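Predicted HD superfamily hydrolase (uncultured Thermotogales bacterium, PDB 2PQ7) probably acts as a metal-dependent hydrolase of the HD superfamily, holding a pair of iron(III) ions at the heart of an all-helical fold. Local coordinates at residues E23-Y28 with H33-T38; F39-N44 with L64-K69; P71-A74 with D79-E82. All coordinates share one frame; numbering follows the deposited sequence.

How the contacts relate
The three contacts follow one another along the chain and illustrate how an HD domain builds a two-metal site from residues near helix ends. Contact 1 supplies His37 and contact 2 His66 to the first iron; Asp67 of contact 2 bridges to the second, where His80 of contact 3 binds. Water 2 lies on both ions. The centres of contacts 1 and 2 are about 10 Å apart, those of contacts 2 and 3 about 14 Å. As co-ligands of one iron, Asp67 OD2 and His37 NE2 come within 3.1 Å; on the other, Asp67 OD1 and His80 NE2 come within 2.9 Å. Away from the metals, Pro71 of contact 3 packs on Phe25 and Tyr28 of contact 1.

Contact 1. Residues E23-Y28 with H33-T38; sequences EAFKDY and HDISHT. With FE (Fe (III) ion), chain C; PO4 (phosphate ion), chain E.
Phe25 and Ile35 bring the two backbones together, their CA atoms 6.1 Å apart, where the end of helix 14-25 meets the start of helix 35-52. A type II turn from Phe25 to Tyr28 redirects the chain, and no direct hydrogen bond spans the segments. Water 1 does so instead, donating to Tyr28 O and accepting from Ile35 N. Asp34 is the N-cap of the second helix: its OD1 takes a weak bond from Ser36 N and a shorter one from Ser36 OG, which also bonds to Arg40.

Phe25 is the residue most covered by the other segment. Ile35 CA sits over one face, offset toward the rim, while Ile35 CB is 3.8 Å from Phe25 CG. At the ring's edge, near its plane, Phe25 CE2 approaches His33 O to 3.4 Å. The same carbonyl oxygen lies at the edge of Tyr28, 3.3 Å from its CE2, so two aromatic edges converge on it. With CG anti to the backbone N (chi1 178°), the Tyr28 ring extends across to His33, and its OH meets His33 CB at 3.4 Å.

Beyond this, His33 ND1 gives a nearly straight hydrogen bond (2.6 Å, 174°) to O2 of the phosphate ion, which lies at the edge of the imidazole. Phosphate O4 binds the same iron as His37 NE2, whose ring is also held through ND1 by Asp135. The aromatic packing braces the segment that carries both a metal ligand and a phosphate-binding histidine; the phosphate, probably from the crystallisation liquor, may mark where a phosphate-bearing substrate would sit.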
ATOM      1  N   GLU A  23      -9.382  15.220  23.092  1.00 16.56           N
ATOM      2  CA  GLU A  23      -8.842  16.441  23.672  1.00 18.05           C
ATOM      3  C   GLU A  23      -7.351  16.292  23.999  1.00 18.21           C
ATOM      4  O   GLU A  23      -6.570  17.209  23.755  1.00 17.94           O
ATOM      5  CB  GLU A  23      -9.647  16.823  24.908  1.00 15.33           C
ATOM      6  CG  GLU A  23     -11.040  17.340  24.561  1.00 18.26           C
ATOM      7  CD  GLU A  23     -12.014  17.385  25.712  1.00 25.83           C
ATOM      8  OE1 GLU A  23     -11.806  16.786  26.797  1.00 24.97           O
ATOM      9  OE2 GLU A  23     -13.062  18.047  25.485  1.00 25.20           O
ATOM     10  N   ALA A  24      -6.958  15.140  24.545  1.00 14.59           N
ATOM     11  CA  ALA A  24      -5.527  14.921  24.848  1.00 15.76           C
ATOM     12  C   ALA A  24      -4.634  14.991  23.639  1.00 15.27           C
ATOM     13  O   ALA A  24      -3.457  15.401  23.708  1.00 16.98           O
ATOM     14  CB  ALA A  24      -5.362  13.572  25.544  1.00 15.77           C
ATOM     15  N   PHE A  25      -5.158  14.496  22.518  1.00 15.80           N
ATOM     16  CA  PHE A  25      -4.410  14.428  21.269  1.00 16.93           C
ATOM     17  C   PHE A  25      -4.523  15.663  20.370  1.00 19.08           C
ATOM     18  O   PHE A  25      -3.877  15.712  19.330  1.00 21.30           O
ATOM     19  CB  PHE A  25      -4.774  13.171  20.457  1.00 16.87           C
ATOM     20  CG  PHE A  25      -4.106  11.927  20.952  1.00 16.17           C
ATOM     21  CD1 PHE A  25      -4.676  11.146  21.944  1.00 18.52           C
ATOM     22  CD2 PHE A  25      -2.890  11.563  20.428  1.00 19.87           C
ATOM     23  CE1 PHE A  25      -4.057   9.963  22.381  1.00 16.42           C
ATOM     24  CE2 PHE A  25      -2.210  10.426  20.893  1.00 17.67           C
ATOM     25  CZ  PHE A  25      -2.804   9.634  21.895  1.00 17.76           C
ATOM     26  N   LYS A  26      -5.307  16.646  20.787  1.00 21.39           N
ATOM     27  CA  LYS A  26      -5.555  17.850  19.989  1.00 26.98           C
ATOM     28  C   LYS A  26      -4.205  18.466  19.723  1.00 29.69           C
ATOM     29  O   LYS A  26      -3.468  18.717  20.658  1.00 30.15           O
ATOM     30  CB  LYS A  26      -6.471  18.795  20.769  1.00 29.57           C
ATOM     31  CG  LYS A  26      -6.892  20.030  20.002  1.00 39.68           C
ATOM     32  CD  LYS A  26      -8.172  20.650  20.591  1.00 47.05           C
ATOM     33  N   ASP A  27      -3.852  18.670  18.467  1.00 32.61           N
ATOM     34  CA  ASP A  27      -2.508  19.232  18.153  1.00 37.29           C
ATOM     35  C   ASP A  27      -1.270  18.333  18.444  1.00 38.32           C
ATOM     36  O   ASP A  27      -0.167  18.834  18.664  1.00 43.00           O
ATOM     37  CB  ASP A  27      -2.309  20.607  18.828  1.00 38.13           C
ATOM     38  N   TYR A  28      -1.460  17.023  18.492  1.00 34.39           N
ATOM     39  CA  TYR A  28      -0.345  16.093  18.541  1.00 30.49           C
ATOM     40  C   TYR A  28      -0.538  15.276  17.261  1.00 34.00           C
ATOM     41  O   TYR A  28      -1.390  14.382  17.203  1.00 37.55           O
ATOM     42  CB  TYR A  28      -0.409  15.190  19.758  1.00 29.16           C
ATOM     43  CG  TYR A  28       0.717  14.189  19.789  1.00 21.32           C
ATOM     44  CD1 TYR A  28       2.025  14.591  19.899  1.00 28.41           C
ATOM     45  CD2 TYR A  28       0.464  12.829  19.719  1.00 26.12           C
ATOM     46  CE1 TYR A  28       3.054  13.673  19.940  1.00 25.37           C
ATOM     47  CE2 TYR A  28       1.486  11.906  19.783  1.00 25.19           C
ATOM     48  CZ  TYR A  28       2.774  12.333  19.895  1.00 28.48           C
ATOM     49  OH  TYR A  28       3.775  11.425  19.937  1.00 28.04           O
ATOM     50  N   HIS A  33       2.259   8.171  16.116  1.00 34.02           N
ATOM     51  CA  HIS A  33       1.656   8.069  17.432  1.00 30.76           C
ATOM     52  C   HIS A  33       0.382   8.866  17.595  1.00 29.89           C
ATOM     53  O   HIS A  33       0.001   9.142  18.726  1.00 28.37           O
ATOM     54  CB  HIS A  33       2.644   8.611  18.468  1.00 29.98           C
ATOM     55  CG  HIS A  33       3.972   7.951  18.438  1.00 33.20           C
ATOM     56  ND1 HIS A  33       4.178   6.684  18.939  1.00 35.32           N
ATOM     57  CD2 HIS A  33       5.173   8.377  17.983  1.00 34.74           C
ATOM     58  CE1 HIS A  33       5.449   6.355  18.787  1.00 37.69           C
ATOM     59  NE2 HIS A  33       6.073   7.364  18.203  1.00 39.34           N
ATOM     60  N   ASP A  34      -0.270   9.241  16.501  1.00 28.29           N
ATOM     61  CA  ASP A  34      -1.440  10.094  16.596  1.00 26.79           C
ATOM     62  C   ASP A  34      -2.672   9.344  17.083  1.00 23.97           C
ATOM     63  O   ASP A  34      -2.653   8.129  17.283  1.00 25.87           O
ATOM     64  CB  ASP A  34      -1.683  10.829  15.270  1.00 29.26           C
ATOM     65  CG  ASP A  34      -2.069   9.900  14.130  1.00 33.05           C
ATOM     66  OD1 ASP A  34      -2.495   8.753  14.362  1.00 38.11           O
ATOM     67  OD2 ASP A  34      -1.918  10.334  12.979  1.00 42.28           O
ATOM     68  N   ILE A  35      -3.760  10.073  17.246  1.00 22.40           N
ATOM     69  CA  ILE A  35      -4.967   9.500  17.761  1.00 18.13           C
ATOM     70  C   ILE A  35      -5.539   8.333  16.962  1.00 19.08           C
ATOM     71  O   ILE A  35      -6.172   7.423  17.524  1.00 19.05           O
ATOM     72  CB  ILE A  35      -6.050  10.563  17.972  1.00 20.55           C
ATOM     73  CG1 ILE A  35      -7.127  10.020  18.890  1.00 23.24           C
ATOM     74  CG2 ILE A  35      -6.583  11.068  16.650  1.00 22.69           C
ATOM     75  CD1 ILE A  35      -8.119  11.003  19.305  1.00 26.52           C
ATOM     76  N   SER A  36      -5.290   8.310  15.660  1.00 20.36           N
ATOM     77  CA  SER A  36      -5.883   7.232  14.867  1.00 18.93           C
ATOM     78  C   SER A  36      -5.300   5.882  15.290  1.00 17.33           C
ATOM     79  O   SER A  36      -6.003   4.885  15.215  1.00 17.65           O
ATOM     80  CB  SER A  36      -5.717   7.499  13.367  1.00 20.52           C
ATOM     81  OG  SER A  36      -4.385   7.430  12.982  1.00 23.09           O
ATOM     82  N   HIS A  37      -4.035   5.855  15.713  1.00 17.40           N
ATOM     83  CA  HIS A  37      -3.457   4.646  16.294  1.00 17.55           C
ATOM     84  C   HIS A  37      -4.336   4.116  17.467  1.00 16.26           C
ATOM     85  O   HIS A  37      -4.711   2.938  17.525  1.00 15.98           O
ATOM     86  CB  HIS A  37      -2.021   4.861  16.722  1.00 16.38           C
ATOM     87  CG  HIS A  37      -1.515   3.834  17.674  1.00 16.86           C
ATOM     88  ND1 HIS A  37      -1.162   2.552  17.290  1.00 17.89           N
ATOM     89  CD2 HIS A  37      -1.383   3.877  19.023  1.00 19.19           C
ATOM     90  CE1 HIS A  37      -0.748   1.885  18.355  1.00 18.82           C
ATOM     91  NE2 HIS A  37      -0.874   2.667  19.419  1.00 18.24           N
ATOM     92  N   THR A  38      -4.680   4.994  18.394  1.00 15.19           N
ATOM     93  CA  THR A  38      -5.516   4.600  19.538  1.00 13.64           C
ATOM     94  C   THR A  38      -6.838   4.001  19.103  1.00 14.20           C
ATOM     95  O   THR A  38      -7.286   2.982  19.609  1.00 14.95           O
ATOM     96  CB  THR A  38      -5.727   5.806  20.486  1.00 13.65           C
ATOM     97  OG1 THR A  38      -4.478   6.039  21.167  1.00 15.93           O
ATOM     98  CG2 THR A  38      -6.710   5.494  21.476  1.00 13.42           C
TER
HETATM   99 FE    FE C 221       0.030   2.317  21.347  1.00 17.09          FE
HETATM  100  P   PO4 E 223       2.871   3.966  20.782  1.00 28.71           P
HETATM  101  O1  PO4 E 223       4.247   3.666  20.245  1.00 34.71           O
HETATM  102  O2  PO4 E 223       2.413   5.285  20.135  1.00 33.62           O
HETATM  103  O3  PO4 E 223       3.004   4.170  22.293  1.00 21.21           O
HETATM  104  O4  PO4 E 223       1.905   2.896  20.279  1.00 22.19           O
HETATM  105  O   HOH W   1      -3.580  12.988  16.931  1.00 24.08           O
HETATM  106  O   HOH W   2       1.430   1.820  22.793  1.00 18.77           O

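Contact 2. Residues F39-N44 with L64-K69; sequences FRVMEN and LLHDIK. With FE (Fe (III) ion), chain C; FE (Fe (III) ion), chain B.
Although His66 packs against Val41, its neighbour Asp67 turns to the metals and bridges both irons, OD1 to one at 2.0 Å and OD2 to the other at 2.1 Å. His66 NE2 binds the latter ion at 2.2 Å. The carboxylate carbon of Asp67 stands over one face of the His66 ring, offset toward its rim, while water 2, shared by the two irons, lies in plane at the ring's edge. CG of His66 is tucked between its backbone N and carbonyl carbon (chi1 84°), and ND1 is hydrogen-bonded to Ala63 O; metal and carbonyl together fix the ring's rotation.

No hydrogen bond crosses the contact; the packing is carbon to carbon. Val41 CG1 meets His66 CE1 obliquely at 3.8 Å, backing the ligand. Farther from the metals, two residues approach Leu64: CG of selenomethionine Met42 packs on Leu64 CG, and the Phe39 ring presents its edge to Leu64 CD2.

This buried contact joins helix 35-52 to the end of helix 56-65. Helix 14-25 covers Leu64 through Leu14 and Leu18, whereas helix 123-133 flanks the metal end, Ala131 and Asp132 against Val41 and Leu128 against His66.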
ATOM      1  N   PHE A  39      -7.462   4.606  18.095  1.00 16.26           N
ATOM      2  CA  PHE A  39      -8.717   4.043  17.643  1.00 17.39           C
ATOM      3  C   PHE A  39      -8.524   2.685  16.987  1.00 14.97           C
ATOM      4  O   PHE A  39      -9.314   1.785  17.215  1.00 18.78           O
ATOM      5  CB  PHE A  39      -9.406   4.994  16.680  1.00 19.45           C
ATOM      6  CG  PHE A  39      -9.758   6.312  17.289  1.00 27.73           C
ATOM      7  CD1 PHE A  39     -10.237   6.388  18.586  1.00 32.65           C
ATOM      8  CD2 PHE A  39      -9.638   7.477  16.555  1.00 33.43           C
ATOM      9  CE1 PHE A  39     -10.566   7.603  19.158  1.00 35.54           C
ATOM     10  CE2 PHE A  39      -9.991   8.699  17.107  1.00 34.89           C
ATOM     11  CZ  PHE A  39     -10.461   8.758  18.419  1.00 35.27           C
ATOM     12  N   ARG A  40      -7.441   2.504  16.236  1.00 16.05           N
ATOM     13  CA  ARG A  40      -7.193   1.189  15.620  1.00 16.84           C
ATOM     14  C   ARG A  40      -6.895   0.129  16.688  1.00 15.76           C
ATOM     15  O   ARG A  40      -7.283  -1.032  16.569  1.00 15.74           O
ATOM     16  CB  ARG A  40      -6.074   1.295  14.586  1.00 16.15           C
ATOM     17  CG  ARG A  40      -6.495   2.162  13.384  1.00 19.50           C
ATOM     18  CD  ARG A  40      -5.542   2.041  12.252  1.00 19.48           C
ATOM     19  NE  ARG A  40      -4.180   2.385  12.628  1.00 19.29           N
ATOM     20  CZ  ARG A  40      -3.638   3.612  12.599  1.00 17.83           C
ATOM     21  NH1 ARG A  40      -4.290   4.668  12.170  1.00 23.42           N
ATOM     22  NH2 ARG A  40      -2.418   3.767  13.029  1.00 18.78           N
ATOM     23  N   VAL A  41      -6.158   0.533  17.727  1.00 14.57           N
ATOM     24  CA  VAL A  41      -5.858  -0.388  18.853  1.00 16.68           C
ATOM     25  C   VAL A  41      -7.157  -0.784  19.562  1.00 14.76           C
ATOM     26  O   VAL A  41      -7.376  -1.945  19.922  1.00 14.01           O
ATOM     27  CB  VAL A  41      -4.805   0.213  19.807  1.00 16.34           C
ATOM     28  CG1 VAL A  41      -4.594  -0.723  21.054  1.00 15.26           C
ATOM     29  CG2 VAL A  41      -3.495   0.345  19.082  1.00 15.39           C
HETATM   30  N   MSE A  42      -8.047   0.167  19.781  0.50 16.83           N
HETATM   31  CA  MSE A  42      -9.278  -0.191  20.399  0.50 19.17           C
HETATM   32  C   MSE A  42     -10.110  -1.139  19.505  0.50 17.16           C
HETATM   33  O   MSE A  42     -10.725  -2.069  20.016  0.50 18.68           O
HETATM   34  CB  MSE A  42     -10.025   1.030  20.846  0.50 22.27           C
HETATM   35  CG  MSE A  42     -11.282   0.642  21.536  0.50 23.37           C
HETATM   36 SE   MSE A  42     -12.693   0.664  20.256  0.37 40.64          SE
HETATM   37  CE  MSE A  42     -12.795   2.289  20.352  0.50  2.00           C
ATOM     38  N   GLU A  43     -10.087  -0.938  18.190  1.00 16.94           N
ATOM     39  CA  GLU A  43     -10.782  -1.870  17.282  1.00 19.88           C
ATOM     40  C   GLU A  43     -10.183  -3.262  17.409  1.00 17.43           C
ATOM     41  O   GLU A  43     -10.930  -4.253  17.499  1.00 20.58           O
ATOM     42  CB  GLU A  43     -10.707  -1.387  15.826  1.00 23.27           C
ATOM     43  CG  GLU A  43     -11.484  -0.106  15.595  1.00 35.69           C
ATOM     44  CD  GLU A  43     -12.985  -0.261  15.817  1.00 47.38           C
ATOM     45  OE1 GLU A  43     -13.491  -1.404  15.713  1.00 53.85           O
ATOM     46  OE2 GLU A  43     -13.653   0.770  16.076  1.00 46.64           O
ATOM     47  N   ASN A  44      -8.857  -3.369  17.443  1.00 17.12           N
ATOM     48  CA  ASN A  44      -8.184  -4.658  17.608  1.00 15.08           C
ATOM     49  C   ASN A  44      -8.539  -5.284  18.953  1.00 17.48           C
ATOM     50  O   ASN A  44      -8.822  -6.478  19.053  1.00 16.59           O
ATOM     51  CB  ASN A  44      -6.695  -4.489  17.555  1.00 15.92           C
ATOM     52  CG  ASN A  44      -6.183  -3.992  16.233  1.00 21.16           C
ATOM     53  OD1 ASN A  44      -6.862  -4.091  15.207  1.00 19.82           O
ATOM     54  ND2 ASN A  44      -4.975  -3.476  16.246  1.00 16.90           N
ATOM     55  N   LEU A  64      -8.278   2.570  24.822  1.00 14.23           N
ATOM     56  CA  LEU A  64      -8.521   4.018  24.643  1.00 14.19           C
ATOM     57  C   LEU A  64      -7.546   4.883  25.429  1.00 14.51           C
ATOM     58  O   LEU A  64      -7.095   5.924  24.967  1.00 14.05           O
ATOM     59  CB  LEU A  64      -9.967   4.371  24.992  1.00 16.55           C
ATOM     60  CG  LEU A  64     -10.955   4.270  23.857  1.00 27.30           C
ATOM     61  CD1 LEU A  64     -12.290   4.668  24.437  1.00 29.84           C
ATOM     62  CD2 LEU A  64     -10.500   5.261  22.731  1.00 25.93           C
ATOM     63  N   LEU A  65      -7.233   4.441  26.648  1.00 13.93           N
ATOM     64  CA  LEU A  65      -6.360   5.221  27.518  1.00 12.35           C
ATOM     65  C   LEU A  65      -4.866   4.918  27.424  1.00 12.22           C
ATOM     66  O   LEU A  65      -4.061   5.703  27.919  1.00 14.17           O
ATOM     67  CB  LEU A  65      -6.771   5.039  28.970  1.00 12.96           C
ATOM     68  CG  LEU A  65      -8.127   5.647  29.298  1.00 12.65           C
ATOM     69  CD1 LEU A  65      -8.520   5.261  30.722  1.00 18.76           C
ATOM     70  CD2 LEU A  65      -8.159   7.127  29.088  1.00 16.43           C
ATOM     71  N   HIS A  66      -4.501   3.872  26.702  1.00 11.59           N
ATOM     72  CA  HIS A  66      -3.108   3.374  26.866  1.00 11.20           C
ATOM     73  C   HIS A  66      -2.033   4.368  26.438  1.00 12.13           C
ATOM     74  O   HIS A  66      -1.003   4.424  27.051  1.00 13.73           O
ATOM     75  CB  HIS A  66      -2.895   2.023  26.205  1.00 13.21           C
ATOM     76  CG  HIS A  66      -2.596   2.082  24.745  1.00 14.51           C
ATOM     77  ND1 HIS A  66      -3.536   2.398  23.799  1.00 12.48           N
ATOM     78  CD2 HIS A  66      -1.446   1.842  24.070  1.00 13.89           C
ATOM     79  CE1 HIS A  66      -2.973   2.379  22.599  1.00 12.00           C
ATOM     80  NE2 HIS A  66      -1.692   2.045  22.739  1.00 13.76           N
ATOM     81  N   ASP A  67      -2.296   5.150  25.401  1.00 12.02           N
ATOM     82  CA  ASP A  67      -1.357   6.156  24.921  1.00 11.80           C
ATOM     83  C   ASP A  67      -1.829   7.604  25.185  1.00 12.65           C
ATOM     84  O   ASP A  67      -1.323   8.531  24.522  1.00 13.01           O
ATOM     85  CB  ASP A  67      -1.129   5.946  23.439  1.00 12.57           C
ATOM     86  CG  ASP A  67      -0.173   4.791  23.142  1.00 16.69           C
ATOM     87  OD1 ASP A  67       0.652   4.337  23.987  1.00 13.67           O
ATOM     88  OD2 ASP A  67      -0.194   4.320  21.967  1.00 15.36           O
ATOM     89  N   ILE A  68      -2.731   7.795  26.167  1.00 14.10           N
ATOM     90  CA  ILE A  68      -3.280   9.121  26.401  1.00 15.93           C
ATOM     91  C   ILE A  68      -2.214  10.104  26.882  1.00 13.35           C
ATOM     92  O   ILE A  68      -2.331  11.297  26.637  1.00 12.42           O
ATOM     93  CB  ILE A  68      -4.514   9.094  27.303  1.00 14.89           C
ATOM     94  CG1 ILE A  68      -5.378  10.364  27.060  1.00 14.92           C
ATOM     95  CG2 ILE A  68      -4.151   8.926  28.793  1.00 15.08           C
ATOM     96  CD1 ILE A  68      -6.604  10.454  27.909  1.00 19.45           C
ATOM     97  N   LYS A  69      -1.096   9.580  27.423  1.00 13.56           N
ATOM     98  CA  LYS A  69      -0.026  10.430  27.874  1.00 13.04           C
ATOM     99  C   LYS A  69       1.132  10.458  26.872  1.00 12.79           C
ATOM    100  O   LYS A  69       2.234  10.964  27.184  1.00 13.20           O
ATOM    101  CB  LYS A  69       0.408  10.072  29.286  1.00 13.66           C
ATOM    102  CG  LYS A  69      -0.576  10.450  30.346  1.00 12.42           C
ATOM    103  CD  LYS A  69      -0.525  11.947  30.629  1.00 16.75           C
ATOM    104  CE  LYS A  69      -1.578  12.274  31.668  1.00 23.21           C
ATOM    105  NZ  LYS A  69      -1.473  13.686  32.088  1.00 22.68           N
TER
HETATM  106 FE    FE C 221       0.030   2.317  21.347  1.00 17.09          FE
HETATM  107 FE    FE B 220       2.297   3.196  23.959  1.00 16.80          FE
HETATM  108  O   HOH W   2       1.430   1.820  22.793  1.00 18.77           O

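Contact 3. Residues P71-A74 with D79-E82; sequences PHEA and DHAE. With FE (Fe (III) ion), chain B.
Glu73 reaches from helix 70-76 to His80 at the start of helix 80-91. Its CB lies 4.1 Å from His80 CB. With CG anti to the backbone N (chi1 180°) and the chain extended beyond it, the carboxylate is carried past that point to the histidine. CD stands 3.8 Å from both His80 N and His80 ND1, and the tip does the bonding: OE1 accepts from His80 N at 2.8 Å and from His80 ND1 at 2.7 Å, and also forms a salt bridge with Arg113. The two His80 donors arrive from opposite faces of the carboxylate, the backbone N-H on the anti side and the imidazole N-H on the syn side, each about 30° out of plane. OE1 itself lies at the imidazole edge, close to the ring plane. OE2 has a long, weak ion pair with Arg70.

The grip on ND1 leaves NE2 to bind iron, at 2.2 Å, and sets the rotation of the ring. Asp79 caps helix 80-91, its OD2 accepting from Glu82 N and its OD1, weakly, from Ala81 N.

Arg113, in the loop after helix 99-111, also pairs with Asp79 and would help to offset the two like charges, whose Glu73 OE1 and Asp79 OD1 lie 4.2 Å apart. On another side of helix 70-76, Pro71 and Ala74 rest on Tyr28, in the loop that follows helix 14-25.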
ATOM      1  N   PRO A  71       1.261  12.360  24.089  1.00 14.65           N
ATOM      2  CA  PRO A  71       1.592  13.757  23.835  1.00 13.24           C
ATOM      3  C   PRO A  71       2.383  14.374  24.993  1.00 14.69           C
ATOM      4  O   PRO A  71       3.358  15.090  24.770  1.00 16.53           O
ATOM      5  CB  PRO A  71       0.197  14.403  23.693  1.00 13.07           C
ATOM      6  CG  PRO A  71      -0.658  13.299  23.167  1.00 16.62           C
ATOM      7  CD  PRO A  71      -0.179  12.084  23.905  1.00 15.63           C
ATOM      8  N   HIS A  72       2.025  14.017  26.236  1.00 13.13           N
ATOM      9  CA  HIS A  72       2.726  14.515  27.379  1.00 13.08           C
ATOM     10  C   HIS A  72       4.183  14.031  27.394  1.00 14.55           C
ATOM     11  O   HIS A  72       5.064  14.825  27.744  1.00 15.45           O
ATOM     12  CB  HIS A  72       1.967  14.136  28.641  1.00 16.11           C
ATOM     13  CG  HIS A  72       2.661  14.526  29.904  1.00 18.30           C
ATOM     14  ND1 HIS A  72       2.577  15.800  30.429  1.00 26.10           N
ATOM     15  CD2 HIS A  72       3.442  13.813  30.746  1.00 16.21           C
ATOM     16  CE1 HIS A  72       3.287  15.850  31.546  1.00 25.76           C
ATOM     17  NE2 HIS A  72       3.823  14.664  31.756  1.00 21.24           N
ATOM     18  N   GLU A  73       4.422  12.795  26.964  1.00 13.32           N
ATOM     19  CA  GLU A  73       5.804  12.266  26.889  1.00 14.20           C
ATOM     20  C   GLU A  73       6.615  13.057  25.846  1.00 16.37           C
ATOM     21  O   GLU A  73       7.777  13.344  26.077  1.00 16.88           O
ATOM     22  CB  GLU A  73       5.816  10.780  26.521  1.00 13.53           C
ATOM     23  CG  GLU A  73       7.224  10.226  26.436  1.00 15.42           C
ATOM     24  CD  GLU A  73       7.310   8.743  26.208  1.00 21.04           C
ATOM     25  OE1 GLU A  73       6.446   8.003  26.647  1.00 21.18           O
ATOM     26  OE2 GLU A  73       8.304   8.305  25.608  1.00 33.52           O
ATOM     27  N   ALA A  74       5.992  13.379  24.731  1.00 16.40           N
ATOM     28  CA  ALA A  74       6.655  14.162  23.702  1.00 19.19           C
ATOM     29  C   ALA A  74       7.110  15.511  24.250  1.00 20.89           C
ATOM     30  O   ALA A  74       8.157  16.021  23.826  1.00 25.31           O
ATOM     31  CB  ALA A  74       5.734  14.337  22.499  1.00 18.43           C
ATOM     32  N   ASP A  79       7.722   8.899  30.963  1.00 18.29           N
ATOM     33  CA  ASP A  79       7.229   7.677  30.329  1.00 17.63           C
ATOM     34  C   ASP A  79       5.677   7.616  30.286  1.00 15.74           C
ATOM     35  O   ASP A  79       5.040   7.652  31.334  1.00 15.18           O
ATOM     36  CB  ASP A  79       7.730   6.459  31.087  1.00 21.37           C
ATOM     37  CG  ASP A  79       7.039   5.157  30.665  1.00 25.11           C
ATOM     38  OD1 ASP A  79       6.818   4.863  29.484  1.00 30.31           O
ATOM     39  OD2 ASP A  79       6.712   4.378  31.569  1.00 46.36           O
ATOM     40  N   HIS A  80       5.135   7.489  29.094  1.00 15.29           N
ATOM     41  CA  HIS A  80       3.690   7.526  28.898  1.00 14.67           C
ATOM     42  C   HIS A  80       2.953   6.317  29.521  1.00 14.54           C
ATOM     43  O   HIS A  80       1.760   6.420  29.902  1.00 13.80           O
ATOM     44  CB  HIS A  80       3.303   7.692  27.445  1.00 14.34           C
ATOM     45  CG  HIS A  80       3.462   6.475  26.582  1.00 15.62           C
ATOM     46  ND1 HIS A  80       4.683   6.059  26.077  1.00 19.62           N
ATOM     47  CD2 HIS A  80       2.543   5.600  26.112  1.00 16.49           C
ATOM     48  CE1 HIS A  80       4.507   4.967  25.352  1.00 18.21           C
ATOM     49  NE2 HIS A  80       3.207   4.684  25.330  1.00 16.89           N
ATOM     50  N   ALA A  81       3.622   5.178  29.628  1.00 17.07           N
ATOM     51  CA  ALA A  81       2.981   4.006  30.234  1.00 14.87           C
ATOM     52  C   ALA A  81       2.746   4.255  31.732  1.00 15.72           C
ATOM     53  O   ALA A  81       1.670   3.974  32.289  1.00 15.30           O
ATOM     54  CB  ALA A  81       3.852   2.766  29.987  1.00 15.91           C
ATOM     55  N   GLU A  82       3.750   4.816  32.427  0.50 15.18           N
ATOM     56  CA  GLU A  82       3.630   5.141  33.865  0.50 13.96           C
ATOM     57  C   GLU A  82       2.603   6.260  34.132  0.50 13.29           C
ATOM     58  O   GLU A  82       1.777   6.200  35.083  0.50 10.93           O
ATOM     59  CB  GLU A  82       4.982   5.604  34.474  0.50 16.90           C
ATOM     60  CG  GLU A  82       6.065   4.539  34.510  0.50 16.17           C
TER
HETATM   61 FE    FE B 220       2.297   3.196  23.959  1.00 16.80          FE
HETATM   62  O   HOH W   2       1.430   1.820  22.793  1.00 18.77           O